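Local coordinates for monomethylamine methyltransferase mtmB1 (Methanosarcina barkeri, PDB 1NTH), which catalyses the transfer of the methyl group from monomethylamine to the corrinoid cofactor of its partner protein MtmC in methanogenesis, at residues E259-F264 with G331-P336; C345-S350 with D406-L411; Q352-T357 with R391-V396; E362-V367 with R384-V389. All coordinates share one frame; numbering follows the deposited sequence. Where two conformers were deposited one is given.

All four contacts belong to one sector of a TIM barrel. Contact 1 lies deepest, its centre about 5 Å from that of the chain, and closes before the others open. Centre to centre, contact 4 lies about 14 Å from contact 1, contact 3 about 9 Å from contact 4, and contact 2 about 13 Å from contact 3. Contact 4 sets helix 380-393 against strand 363-366, the sheet neighbour of strand 330-333; contact 3 joins helix 380-393 to helix 343-359, and contact 2 joins the latter to helix 398-410. Along the chain contact 4 falls between the segments of contact 3, and both between those of contact 2, so successive layers tie barrel wall to periphery.

Contact 1 (E259-F264 with G331-P336); sequences EQMPIF and GNQYYP
Met-261 and Gln-333 meet at about a right angle inside the TIM barrel, bridging strands 255-259 and 330-333 past strand 293-300, which runs between them. Met-261 belongs to the loop just after its strand; Gln-333 is the last residue of its own. The methionine lays CG over one side of the glutamine amide, 3.6 Å from Gln-333 CD. Its chain then bends, and Met-261 SD ends up 3.3 Å from Gln-333 NE2. What brings the amide here is the first torsion of Gln-333: CG stands between the backbone N and the carbonyl carbon (chi1 50°), and the chain runs on extended toward the opposite segment.

Glu-259 also crosses Gln-333 nearly perpendicularly, with its carboxylate plane turned 26° from the amide plane. The gap from Glu-259 OE2 to Gln-333 NE2 is 3.7 Å, so the two polar ends are neighbours without being bonded. Each takes its hydrogen bond elsewhere: Gln-333 NE2 to the carbonyl of Asp-296 on the intervening strand, Glu-259 OE1 to Ser-231 OG. Both bonds go to neighbouring strands of the barrel. Glu-259, Met-261 and Gln-333 were each modelled in two conformers, so these approaches hold for one of the modelled conformers. In this conformer Gln-333 OE1 lies in the ring plane of Tyr-335, at its edge, 3.2 Å from Tyr-335 CE1.

Contact 2 (C345-S350 with D406-L411); sequences CLLEAS and DKLVSL
Ser-350 grips the carbonyl oxygen of Leu-346 twice, through its backbone N and through its hydroxyl. Ser-350 OG donates at 2.7 Å to Leu-346 O, and Ser-350 N reaches the same oxygen from the other face of the carbonyl plane at 2.9 Å. The serine is folded back on its own helix in this way, and the side it turns to helix 398-410 is carbon: Ser-350 CB lies 4.5 Å from Leu-408 CD2.

Leu-408 carries the contact from its side, with its two methyls doing separate jobs. Leu-408 CD1 touches Leu-347 CD2 at 4.0 Å, the two side chains meeting obliquely, while Leu-408 CD2 reaches the helix backbone, 4.1 Å from Leu-347 O. With CG anti to the backbone N (chi1 178°) the leucine fork is carried across to the neighbouring helix. In the TIM barrel this is an outer-layer junction of helix 343-359 with helix 398-410; the centre of the contact lies about 19 Å from the centre of the chain, and Leu-454 of helix 438-454 also touches Leu-408. Val-409, on another side of the helix, packs on Arg-309 and Leu-312 of helix 309-325.

Near its C-terminal end helix 398-410 has a serine bond of the same kind, Ser-410 OG donating to Asp-406 O at 2.8 Å with a C=O...donor angle of 159°. The carboxylate of Asp-406 forms a salt bridge with Arg-309.

Contact 3 (Q352-T357 with R391-V396); sequences QSITDT and RATAGV
Thr-357 and Thr-393 adopt the same first torsion (chi1 -60° and -57°), which places each OG1 beside its own backbone N and each CG2 anti to it. The hydroxyls turn back to their own helices: Thr-357 OG1 donates to Ser-353 O at 2.7 Å, an oxygen that also takes the bond from Thr-357 N on its opposite face, and Thr-393 OG1 bonds to the carbonyl of Val-389. The methyls do much of the packing across the helices. Thr-357 CG2 packs 3.9 Å from Thr-393 CB and 3.7 Å from Ala-394 N, just where the second helix stops, and Thr-393 CG2 lies 3.5 Å from Ile-354 O.

Helices 343-359 and 380-393 of the TIM barrel come together here, both also packed on strand 363-366. With little bulk between them, Ile-354 CA and Thr-393 CA approach to 5.7 Å. Ile-354 crosses Thr-393 at about a right angle, its CG1 3.4 Å from Thr-393 OG1, and its side chain also touches Val-401, Leu-405 and Leu-408 of helix 398-410. Replacing Thr-357 with a glycine would probably leave Ser-353 O without its second donor and open a gap against Thr-393 CB. Past the helix end, residues 393-396 make a type II beta turn with Gly-395 at phi 86°, where a side chain would jam against the preceding carbonyl. The turn is closed by Val-396 N, bonded to Thr-393 O.

Contact 4 (E362-V367 with R384-V389); sequences EILSGV and RMMGEV
Met-386 reaches from helix 380-393 onto strand 363-366 of the TIM barrel wall and supplies the helix's share of the packing. Its sulfur is flanked by two apolar side chains, with Leu-364 CB and Val-367 CG2 each 4.0 Å from Met-386 SD. The methyl goes on to the strand backbone: Met-386 CE is 3.6 Å from Leu-364 O and 3.7 Å from Gly-366 N. An extended chain as far as SD (chi1 -179°), then a bend at the last torsion (chi3 75°), turns the methyl across the strand. Cutting the side chain back to an alanine is likely to open a gap between Leu-364 and Val-367 and uncover the strand backbone at Gly-366.

Gly-366 lets the sulfur come this close. A CB at that position would point to the helix, 3.0 Å from Met-386 SD, and would also collide with CG2 of Val-367, which follows a cis peptide bond. Strand and helix run almost antiparallel, their local axes 158° apart in direction and 9.6 Å at closest approach.

Further out, Met-386 also touches Val-126 on the neighbouring strand 125-128, and its carbonyl accepts the hydroxyl of Ser-353 from helix 343-359. Arg-384, two residues earlier in the helix, bonds to the carbonyls of Phe-3 and Arg-4 of a neighbouring subunit. On the other side of the strand Ser-365 points away from the helix, and its OG hydrogen-bonds to Gln-127 OE1 and to O2 of the pyrrolysine at position 202.

Contact 1 (E259-F264 with G331-P336)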
# COMPACT_ATOMS: atom_id res chain seq x y z
N GLU A 259 20.33 -6.05 -22.39
CA GLU A 259 21.76 -6.27 -22.42
C GLU A 259 22.20 -7.00 -23.68
O GLU A 259 21.44 -7.76 -24.27
CB GLU A 259 22.21 -7.09 -21.20
CG GLU A 259 21.71 -8.52 -21.18
CD GLU A 259 22.28 -9.31 -20.02
OE1 GLU A 259 22.04 -10.53 -19.96
OE2 GLU A 259 22.97 -8.71 -19.17
N GLN A 260 23.44 -6.74 -24.10
CA GLN A 260 24.01 -7.41 -25.26
C GLN A 260 25.51 -7.42 -25.02
O GLN A 260 26.08 -6.43 -24.56
CB GLN A 260 23.66 -6.69 -26.56
CG GLN A 260 23.67 -7.61 -27.79
CD GLN A 260 25.04 -7.75 -28.44
OE1 GLN A 260 25.42 -8.82 -28.92
NE2 GLN A 260 25.78 -6.65 -28.49
N MET A 261 26.13 -8.55 -25.31
CA MET A 261 27.56 -8.70 -25.10
C MET A 261 28.23 -9.08 -26.42
O MET A 261 28.45 -10.26 -26.69
CB MET A 261 27.82 -9.77 -24.05
CG MET A 261 27.23 -9.45 -22.67
SD MET A 261 25.41 -9.49 -22.57
CE MET A 261 25.12 -11.27 -22.41
N PRO A 262 28.56 -8.07 -27.24
CA PRO A 262 29.21 -8.34 -28.53
C PRO A 262 30.55 -9.05 -28.34
O PRO A 262 31.30 -8.76 -27.41
CB PRO A 262 29.34 -6.95 -29.15
CG PRO A 262 29.48 -6.06 -27.96
CD PRO A 262 28.46 -6.62 -27.00
N ILE A 263 30.85 -9.98 -29.24
CA ILE A 263 32.07 -10.75 -29.15
C ILE A 263 33.18 -10.29 -30.09
O ILE A 263 33.03 -10.36 -31.31
CB ILE A 263 31.78 -12.25 -29.42
CG1 ILE A 263 30.74 -12.76 -28.41
CG2 ILE A 263 33.06 -13.06 -29.31
CD1 ILE A 263 30.27 -14.18 -28.68
N PHE A 264 34.28 -9.81 -29.52
CA PHE A 264 35.41 -9.38 -30.32
C PHE A 264 35.98 -10.64 -30.96
O PHE A 264 36.26 -11.62 -30.26
CB PHE A 264 36.50 -8.75 -29.45
CG PHE A 264 37.83 -8.64 -30.14
CD1 PHE A 264 37.99 -7.79 -31.22
CD2 PHE A 264 38.89 -9.45 -29.74
CE1 PHE A 264 39.20 -7.74 -31.91
CE2 PHE A 264 40.11 -9.41 -30.43
CZ PHE A 264 40.27 -8.55 -31.52
N GLY A 331 25.29 0.99 -19.33
CA GLY A 331 26.22 0.50 -18.34
C GLY A 331 27.09 -0.56 -18.98
O GLY A 331 26.89 -0.90 -20.15
N ASN A 332 28.06 -1.07 -18.24
CA ASN A 332 28.93 -2.12 -18.75
C ASN A 332 29.10 -3.16 -17.66
O ASN A 332 29.08 -2.83 -16.47
CB ASN A 332 30.29 -1.54 -19.18
CG ASN A 332 31.03 -2.45 -20.16
OD1 ASN A 332 30.48 -3.46 -20.61
ND2 ASN A 332 32.26 -2.09 -20.49
N GLN A 333 29.27 -4.42 -18.06
CA GLN A 333 29.42 -5.54 -17.14
C GLN A 333 30.86 -6.04 -17.10
O GLN A 333 31.58 -5.99 -18.09
CB GLN A 333 28.47 -6.68 -17.52
CG GLN A 333 28.51 -7.09 -18.97
CD GLN A 333 27.43 -8.08 -19.33
OE1 GLN A 333 27.48 -9.25 -18.94
NE2 GLN A 333 26.42 -7.62 -20.05
N TYR A 334 31.26 -6.52 -15.92
CA TYR A 334 32.64 -6.95 -15.66
C TYR A 334 32.95 -8.45 -15.56
O TYR A 334 32.43 -9.14 -14.68
CB TYR A 334 33.10 -6.29 -14.35
CG TYR A 334 33.19 -4.78 -14.41
CD1 TYR A 334 32.09 -4.01 -14.80
CD2 TYR A 334 34.39 -4.13 -14.14
CE1 TYR A 334 32.20 -2.62 -14.92
CE2 TYR A 334 34.51 -2.76 -14.25
CZ TYR A 334 33.41 -2.01 -14.65
OH TYR A 334 33.55 -0.65 -14.82
N TYR A 335 33.81 -8.93 -16.46
CA TYR A 335 34.25 -10.32 -16.50
C TYR A 335 35.78 -10.44 -16.52
O TYR A 335 36.37 -10.59 -17.58
CB TYR A 335 33.69 -11.05 -17.71
CG TYR A 335 32.26 -11.51 -17.57
CD1 TYR A 335 31.20 -10.70 -17.98
CD2 TYR A 335 31.97 -12.77 -17.05
CE1 TYR A 335 29.89 -11.14 -17.88
CE2 TYR A 335 30.66 -13.22 -16.95
CZ TYR A 335 29.62 -12.40 -17.37
OH TYR A 335 28.33 -12.87 -17.31
N PRO A 336 36.43 -10.37 -15.35
CA PRO A 336 37.89 -10.48 -15.31
C PRO A 336 38.30 -11.95 -15.48
O PRO A 336 37.50 -12.85 -15.22
CB PRO A 336 38.25 -9.98 -13.92
CG PRO A 336 37.07 -9.13 -13.51
CD PRO A 336 35.91 -9.92 -14.05

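Contact 2 (C345-S350 with D406-L411)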
# COMPACT_ATOMS: atom_id res chain seq x y z
N CYS A 345 43.06 -9.73 -10.76
CA CYS A 345 41.62 -9.52 -10.80
C CYS A 345 41.28 -8.06 -10.54
O CYS A 345 40.51 -7.44 -11.27
CB CYS A 345 40.93 -10.40 -9.75
SG CYS A 345 39.12 -10.21 -9.70
N LEU A 346 41.88 -7.50 -9.49
CA LEU A 346 41.63 -6.10 -9.14
C LEU A 346 42.11 -5.14 -10.23
O LEU A 346 41.44 -4.16 -10.52
CB LEU A 346 42.31 -5.77 -7.81
CG LEU A 346 41.80 -6.56 -6.60
CD1 LEU A 346 42.52 -6.10 -5.34
CD2 LEU A 346 40.28 -6.36 -6.45
N LEU A 347 43.26 -5.43 -10.83
CA LEU A 347 43.79 -4.57 -11.88
C LEU A 347 42.94 -4.66 -13.15
O LEU A 347 42.76 -3.67 -13.85
CB LEU A 347 45.25 -4.92 -12.19
CG LEU A 347 46.25 -4.63 -11.07
CD1 LEU A 347 47.65 -5.06 -11.51
CD2 LEU A 347 46.24 -3.14 -10.75
N GLU A 348 42.44 -5.86 -13.44
CA GLU A 348 41.60 -6.06 -14.62
C GLU A 348 40.32 -5.25 -14.47
O GLU A 348 39.92 -4.51 -15.37
CB GLU A 348 41.24 -7.54 -14.78
CG GLU A 348 42.33 -8.41 -15.40
CD GLU A 348 41.87 -9.85 -15.56
OE1 GLU A 348 41.95 -10.62 -14.57
OE2 GLU A 348 41.42 -10.21 -16.66
N ALA A 349 39.67 -5.38 -13.32
CA ALA A 349 38.43 -4.66 -13.06
C ALA A 349 38.69 -3.16 -13.05
O ALA A 349 37.86 -2.37 -13.50
CB ALA A 349 37.84 -5.10 -11.73
N SER A 350 39.85 -2.76 -12.53
CA SER A 350 40.21 -1.34 -12.47
C SER A 350 40.32 -0.75 -13.87
O SER A 350 39.84 0.36 -14.12
CB SER A 350 41.53 -1.15 -11.72
OG SER A 350 41.38 -1.48 -10.35
N ASP A 406 46.72 2.48 -21.32
CA ASP A 406 47.72 1.77 -22.09
C ASP A 406 48.75 1.13 -21.16
O ASP A 406 49.15 -0.02 -21.37
CB ASP A 406 48.42 2.72 -23.06
CG ASP A 406 49.50 2.03 -23.88
OD1 ASP A 406 49.19 1.00 -24.53
OD2 ASP A 406 50.65 2.51 -23.88
N LYS A 407 49.16 1.86 -20.13
CA LYS A 407 50.14 1.35 -19.18
C LYS A 407 49.56 0.25 -18.30
O LYS A 407 50.22 -0.75 -18.01
CB LYS A 407 50.66 2.47 -18.28
CG LYS A 407 51.42 3.57 -19.00
CD LYS A 407 51.88 4.63 -18.02
CE LYS A 407 52.63 5.75 -18.71
NZ LYS A 407 53.05 6.81 -17.75
N LEU A 408 48.32 0.44 -17.86
CA LEU A 408 47.66 -0.53 -16.99
C LEU A 408 47.38 -1.86 -17.69
O LEU A 408 47.71 -2.92 -17.16
CB LEU A 408 46.35 0.06 -16.45
CG LEU A 408 45.51 -0.86 -15.55
CD1 LEU A 408 46.34 -1.40 -14.40
CD2 LEU A 408 44.31 -0.07 -15.03
N VAL A 409 46.78 -1.80 -18.87
CA VAL A 409 46.46 -3.02 -19.59
C VAL A 409 47.74 -3.80 -19.90
O VAL A 409 47.73 -5.03 -19.94
CB VAL A 409 45.70 -2.70 -20.90
CG1 VAL A 409 45.46 -3.99 -21.69
CG2 VAL A 409 44.37 -2.02 -20.57
N SER A 410 48.84 -3.08 -20.11
CA SER A 410 50.12 -3.72 -20.40
C SER A 410 50.63 -4.53 -19.21
O SER A 410 51.44 -5.44 -19.37
CB SER A 410 51.17 -2.67 -20.79
OG SER A 410 50.88 -2.10 -22.05
N LEU A 411 50.15 -4.20 -18.02
CA LEU A 411 50.57 -4.91 -16.82
C LEU A 411 50.00 -6.32 -16.68
O LEU A 411 50.51 -7.11 -15.90
CB LEU A 411 50.21 -4.10 -15.56
CG LEU A 411 50.91 -2.76 -15.34
CD1 LEU A 411 50.42 -2.14 -14.04
CD2 LEU A 411 52.42 -2.97 -15.28

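Contact 3 (Q352-T357 with R391-V396)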
# COMPACT_ATOMS: atom_id res chain seq x y z
N GLN A 352 38.81 -1.65 -16.49
CA GLN A 352 37.48 -1.48 -17.06
C GLN A 352 36.72 -0.33 -16.39
O GLN A 352 35.98 0.38 -17.05
CB GLN A 352 36.67 -2.77 -16.96
CG GLN A 352 35.41 -2.71 -17.80
CD GLN A 352 34.66 -4.01 -17.85
OE1 GLN A 352 35.25 -5.09 -17.71
NE2 GLN A 352 33.35 -3.93 -18.07
N SER A 353 36.92 -0.16 -15.09
CA SER A 353 36.25 0.92 -14.38
C SER A 353 36.75 2.27 -14.90
O SER A 353 35.98 3.22 -15.05
CB SER A 353 36.50 0.81 -12.87
OG SER A 353 35.85 1.85 -12.17
N ILE A 354 38.04 2.35 -15.19
CA ILE A 354 38.61 3.59 -15.72
C ILE A 354 37.98 3.87 -17.08
O ILE A 354 37.52 4.98 -17.35
CB ILE A 354 40.14 3.48 -15.88
CG1 ILE A 354 40.80 3.41 -14.50
CG2 ILE A 354 40.67 4.65 -16.70
CD1 ILE A 354 42.28 3.04 -14.54
N THR A 355 37.94 2.85 -17.93
CA THR A 355 37.38 2.97 -19.27
C THR A 355 35.90 3.35 -19.25
O THR A 355 35.48 4.28 -19.94
CB THR A 355 37.54 1.66 -20.06
OG1 THR A 355 38.93 1.29 -20.09
CG2 THR A 355 37.01 1.81 -21.48
N ASP A 356 35.12 2.62 -18.46
CA ASP A 356 33.68 2.87 -18.36
C ASP A 356 33.35 4.25 -17.79
O ASP A 356 32.47 4.95 -18.29
CB ASP A 356 33.00 1.80 -17.51
CG ASP A 356 33.00 0.44 -18.17
OD1 ASP A 356 33.12 0.38 -19.42
OD2 ASP A 356 32.86 -0.58 -17.45
N THR A 357 34.06 4.64 -16.74
CA THR A 357 33.82 5.93 -16.12
C THR A 357 34.16 7.08 -17.07
O THR A 357 33.35 7.98 -17.29
CB THR A 357 34.66 6.08 -14.83
OG1 THR A 357 34.28 5.05 -13.90
CG2 THR A 357 34.44 7.44 -14.19
N ARG A 391 35.60 6.66 -8.83
CA ARG A 391 35.69 7.96 -8.19
C ARG A 391 36.97 8.67 -8.63
O ARG A 391 36.96 9.86 -8.96
CB ARG A 391 35.69 7.82 -6.67
CG ARG A 391 35.75 9.16 -5.94
CD ARG A 391 35.91 8.99 -4.43
NE ARG A 391 37.21 8.42 -4.09
CZ ARG A 391 37.39 7.20 -3.59
NH1 ARG A 391 36.35 6.41 -3.38
NH2 ARG A 391 38.61 6.77 -3.30
N ALA A 392 38.07 7.93 -8.63
CA ALA A 392 39.37 8.48 -9.02
C ALA A 392 39.42 8.92 -10.49
O ALA A 392 40.07 9.91 -10.83
CB ALA A 392 40.46 7.45 -8.76
N THR A 393 38.72 8.18 -11.35
CA THR A 393 38.70 8.47 -12.78
C THR A 393 37.79 9.64 -13.17
O THR A 393 38.08 10.37 -14.12
CB THR A 393 38.26 7.23 -13.58
OG1 THR A 393 39.14 6.14 -13.27
CG2 THR A 393 38.30 7.49 -15.08
N ALA A 394 36.69 9.81 -12.45
CA ALA A 394 35.74 10.88 -12.76
C ALA A 394 36.41 12.25 -12.85
O ALA A 394 37.13 12.66 -11.95
CB ALA A 394 34.63 10.91 -11.71
N GLY A 395 36.18 12.94 -13.96
CA GLY A 395 36.74 14.27 -14.15
C GLY A 395 38.14 14.34 -14.73
O GLY A 395 38.60 15.43 -15.09
N VAL A 396 38.84 13.21 -14.82
CA VAL A 396 40.19 13.21 -15.37
C VAL A 396 40.18 13.45 -16.88
O VAL A 396 39.31 12.94 -17.59
CB VAL A 396 40.91 11.88 -15.06
CG1 VAL A 396 42.31 11.88 -15.68
CG2 VAL A 396 41.01 11.67 -13.55
O HOH W 1 34.69 10.65 -16.11

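Contact 4 (E362-V367 with R384-V389)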
# COMPACT_ATOMS: atom_id res chain seq x y z
N GLU A 362 26.75 5.19 -17.29
CA GLU A 362 25.98 5.64 -16.14
C GLU A 362 26.02 4.59 -15.02
O GLU A 362 25.92 4.94 -13.85
CB GLU A 362 24.52 5.90 -16.52
CG GLU A 362 24.26 7.20 -17.26
CD GLU A 362 24.70 7.17 -18.71
OE1 GLU A 362 24.66 6.10 -19.34
OE2 GLU A 362 25.08 8.25 -19.23
N ILE A 363 26.16 3.33 -15.40
CA ILE A 363 26.18 2.24 -14.43
C ILE A 363 27.31 1.24 -14.67
O ILE A 363 27.59 0.87 -15.81
CB ILE A 363 24.84 1.46 -14.46
CG1 ILE A 363 23.68 2.41 -14.12
CG2 ILE A 363 24.89 0.29 -13.48
CD1 ILE A 363 22.30 1.78 -14.30
N LEU A 364 27.97 0.83 -13.59
CA LEU A 364 29.04 -0.17 -13.66
C LEU A 364 28.48 -1.39 -12.95
O LEU A 364 28.14 -1.32 -11.76
CB LEU A 364 30.29 0.33 -12.92
CG LEU A 364 30.80 1.72 -13.27
CD1 LEU A 364 32.12 1.98 -12.54
CD2 LEU A 364 30.99 1.84 -14.77
N SER A 365 28.37 -2.52 -13.65
CA SER A 365 27.80 -3.73 -13.07
C SER A 365 28.86 -4.84 -12.96
O SER A 365 29.21 -5.48 -13.96
CB SER A 365 26.63 -4.21 -13.94
OG SER A 365 25.78 -5.11 -13.25
N GLY A 366 29.37 -5.05 -11.75
CA GLY A 366 30.40 -6.07 -11.54
C GLY A 366 30.43 -6.58 -10.11
O GLY A 366 29.67 -6.10 -9.27
N VAL A 367 31.33 -7.50 -9.79
CA VAL A 367 32.32 -8.04 -10.73
C VAL A 367 32.22 -9.56 -10.81
O VAL A 367 32.27 -10.24 -9.79
CB VAL A 367 33.75 -7.66 -10.27
CG1 VAL A 367 34.79 -8.29 -11.18
CG2 VAL A 367 33.90 -6.14 -10.24
N ARG A 384 34.32 -2.98 -4.49
CA ARG A 384 34.87 -1.83 -3.79
C ARG A 384 35.93 -1.17 -4.66
O ARG A 384 35.97 0.06 -4.79
CB ARG A 384 35.50 -2.24 -2.45
CG ARG A 384 36.08 -1.06 -1.68
CD ARG A 384 37.02 -1.51 -0.57
NE ARG A 384 36.34 -2.28 0.47
CZ ARG A 384 36.94 -2.75 1.56
NH1 ARG A 384 38.24 -2.53 1.74
NH2 ARG A 384 36.26 -3.45 2.45
N MET A 385 36.79 -1.98 -5.27
CA MET A 385 37.84 -1.44 -6.13
C MET A 385 37.21 -0.76 -7.34
O MET A 385 37.62 0.32 -7.75
CB MET A 385 38.79 -2.55 -6.59
CG MET A 385 39.97 -2.04 -7.41
SD MET A 385 41.05 -0.91 -6.48
CE MET A 385 42.10 -2.08 -5.63
N MET A 386 36.20 -1.41 -7.92
CA MET A 386 35.50 -0.88 -9.08
C MET A 386 34.98 0.52 -8.75
O MET A 386 35.12 1.45 -9.54
CB MET A 386 34.35 -1.81 -9.47
CG MET A 386 33.55 -1.39 -10.69
SD MET A 386 32.28 -2.61 -11.14
CE MET A 386 31.04 -2.31 -9.88
N GLY A 387 34.41 0.66 -7.55
CA GLY A 387 33.88 1.95 -7.13
C GLY A 387 34.93 3.00 -6.83
O GLY A 387 34.78 4.16 -7.22
N GLU A 388 35.99 2.62 -6.12
CA GLU A 388 37.05 3.58 -5.79
C GLU A 388 37.73 4.10 -7.05
O GLU A 388 38.05 5.28 -7.16
CB GLU A 388 38.10 2.95 -4.87
CG GLU A 388 37.65 2.82 -3.43
CD GLU A 388 38.81 3.00 -2.46
OE1 GLU A 388 39.59 2.04 -2.27
OE2 GLU A 388 38.93 4.11 -1.89
N VAL A 389 37.95 3.20 -8.00
CA VAL A 389 38.59 3.57 -9.25
C VAL A 389 37.69 4.50 -10.06
O VAL A 389 38.17 5.42 -10.72
CB VAL A 389 38.94 2.32 -10.08
CG1 VAL A 389 39.43 2.71 -11.47
CG2 VAL A 389 40.03 1.52 -9.36